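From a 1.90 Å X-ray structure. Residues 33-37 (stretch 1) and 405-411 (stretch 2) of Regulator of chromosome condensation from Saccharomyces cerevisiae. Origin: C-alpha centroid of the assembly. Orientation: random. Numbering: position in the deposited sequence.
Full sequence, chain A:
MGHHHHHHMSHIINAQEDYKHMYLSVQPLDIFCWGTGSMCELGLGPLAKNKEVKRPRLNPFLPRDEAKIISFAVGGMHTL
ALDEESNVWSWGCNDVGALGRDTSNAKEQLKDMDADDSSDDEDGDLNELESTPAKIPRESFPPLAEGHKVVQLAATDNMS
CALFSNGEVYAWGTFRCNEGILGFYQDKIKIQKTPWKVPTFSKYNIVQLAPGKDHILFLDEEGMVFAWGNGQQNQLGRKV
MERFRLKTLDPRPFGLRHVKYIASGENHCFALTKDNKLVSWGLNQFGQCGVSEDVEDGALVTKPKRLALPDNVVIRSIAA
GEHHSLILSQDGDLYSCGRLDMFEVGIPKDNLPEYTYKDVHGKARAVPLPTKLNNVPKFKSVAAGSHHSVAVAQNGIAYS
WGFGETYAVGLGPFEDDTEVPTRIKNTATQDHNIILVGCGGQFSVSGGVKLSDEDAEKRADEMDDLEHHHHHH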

# COMPACT_ATOMS: atom_id res chain seq x y z
N CYS A 33 7.18 9.58 -10.14
CA CYS A 33 5.74 9.35 -10.21
C CYS A 33 5.34 9.05 -11.65
O CYS A 33 5.93 9.60 -12.60
CB CYS A 33 4.99 10.60 -9.72
SG CYS A 33 5.32 11.07 -8.00
N TRP A 34 4.35 8.19 -11.81
CA TRP A 34 3.85 7.86 -13.15
C TRP A 34 2.46 7.23 -13.11
O TRP A 34 2.00 6.81 -12.04
CB TRP A 34 4.85 6.96 -13.90
CG TRP A 34 4.99 5.56 -13.35
CD1 TRP A 34 4.35 4.43 -13.80
CD2 TRP A 34 5.85 5.13 -12.28
NE1 TRP A 34 4.75 3.33 -13.07
CE2 TRP A 34 5.67 3.73 -12.13
CE3 TRP A 34 6.75 5.79 -11.42
CZ2 TRP A 34 6.35 2.98 -11.16
CZ3 TRP A 34 7.43 5.04 -10.46
CH2 TRP A 34 7.22 3.65 -10.34
N GLY A 35 1.81 7.17 -14.28
CA GLY A 35 0.45 6.64 -14.41
C GLY A 35 -0.52 7.76 -14.74
O GLY A 35 -0.18 8.69 -15.49
N THR A 36 -1.72 7.70 -14.17
CA THR A 36 -2.77 8.69 -14.45
C THR A 36 -3.05 9.54 -13.21
O THR A 36 -3.20 9.02 -12.10
CB THR A 36 -4.04 8.00 -15.01
OG1 THR A 36 -3.71 7.36 -16.25
CG2 THR A 36 -5.18 9.01 -15.26
N GLY A 37 -3.11 10.85 -13.41
CA GLY A 37 -3.28 11.80 -12.32
C GLY A 37 -4.42 12.77 -12.58
O GLY A 37 -4.29 13.97 -12.32
N GLU A 405 -4.16 0.08 -18.84
CA GLU A 405 -4.89 1.20 -19.44
C GLU A 405 -4.56 2.59 -18.84
O GLU A 405 -4.66 3.60 -19.52
CB GLU A 405 -6.39 0.91 -19.40
CG GLU A 405 -7.30 1.93 -20.04
CD GLU A 405 -8.74 1.47 -19.99
OE1 GLU A 405 -9.04 0.42 -20.59
OE2 GLU A 405 -9.56 2.14 -19.33
N THR A 406 -4.18 2.63 -17.57
CA THR A 406 -3.86 3.92 -16.95
C THR A 406 -2.36 4.19 -16.88
O THR A 406 -1.94 5.20 -16.33
CB THR A 406 -4.49 4.05 -15.56
OG1 THR A 406 -4.26 2.85 -14.82
CG2 THR A 406 -6.01 4.30 -15.68
N TYR A 407 -1.56 3.28 -17.47
CA TYR A 407 -0.09 3.40 -17.56
C TYR A 407 0.60 3.37 -16.20
O TYR A 407 1.74 3.82 -16.06
CB TYR A 407 0.33 4.67 -18.35
CG TYR A 407 -0.43 4.85 -19.64
CD1 TYR A 407 -0.10 4.11 -20.77
CD2 TYR A 407 -1.50 5.75 -19.72
CE1 TYR A 407 -0.81 4.26 -21.96
CE2 TYR A 407 -2.22 5.91 -20.91
CZ TYR A 407 -1.86 5.16 -22.02
OH TYR A 407 -2.55 5.31 -23.20
N ALA A 408 -0.10 2.83 -15.20
CA ALA A 408 0.42 2.75 -13.84
C ALA A 408 1.60 1.78 -13.74
O ALA A 408 2.37 1.82 -12.77
CB ALA A 408 -0.70 2.33 -12.88
N VAL A 409 1.75 0.91 -14.74
CA VAL A 409 2.88 -0.00 -14.79
C VAL A 409 4.17 0.68 -15.28
O VAL A 409 5.26 0.16 -15.08
CB VAL A 409 2.58 -1.29 -15.62
CG1 VAL A 409 1.46 -2.10 -14.96
CG2 VAL A 409 2.23 -0.96 -17.07
N GLY A 410 4.02 1.86 -15.90
CA GLY A 410 5.17 2.66 -16.37
C GLY A 410 5.99 1.96 -17.45
O GLY A 410 7.23 2.04 -17.47
N LEU A 411 5.31 1.27 -18.35
CA LEU A 411 5.99 0.51 -19.39
C LEU A 411 5.86 1.15 -20.79
O LEU A 411 6.11 0.50 -21.80
CB LEU A 411 5.54 -0.96 -19.37
CG LEU A 411 5.96 -1.71 -18.09
CD1 LEU A 411 5.30 -3.08 -17.99
CD2 LEU A 411 7.49 -1.86 -17.97

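Two hydrogen bonds join these stretches, and both end on backbone carbonyls of the 405-411 loop. Thr-36 OG1 donates to Thr-406 O at 2.8 Å. The CA-to-CB bond of Thr-36 points toward the loop, and its chi1 is in the m rotamer, which sets the hydroxyl beside this carbonyl. The amide of the same residue is also near: Thr-36 N lies 3.3 Å from Thr-406 O, but the angle is too poor for a hydrogen bond.

The second bond comes from the indole. Trp-34 NE1 donates to Ala-408 O at 2.8 Å. The distance is short, but the N-H...O angle is 122°, so the bond is weak.

Ala-408 O belongs to a type I turn that runs from Tyr-407 to Gly-410; Thr-406 comes just before it. The turn is closed by the hydrogen bond from Gly-410 N to Tyr-407 O, at 3.0 Å. This carbonyl also meets the first stretch. Tyr-407 O lies at the edge of the Trp-34 ring, 3.5 Å from Trp-34 CD1, and takes a CA-H...O contact from Gly-35 CA, also at 3.5 Å.

Two glycines allow the close approach. Gly-35 CA comes within 3.9 Å of Ala-408 CA where the chain turns a corner. An ideal CB on Gly-35 would be only 3.3 Å from Ala-408 CA, and the backbone angles alone already call for glycine. Gly-410 CA packs 3.2 Å from Trp-34 CD1. An ideal CB on Gly-410 would point toward the first stretch and clash with Trp-34 NE1 at 2.5 Å.

Direct side-chain packing is slight. Thr-36 OG1 is 3.5 Å from Thr-406 CB, and it lies near the plane of the Tyr-407 ring, 4.4 Å from Tyr-407 CD2. Ala-408 and Val-409 direct their CA-to-CB bonds away. The contact buries 262 Å², summed over both sides.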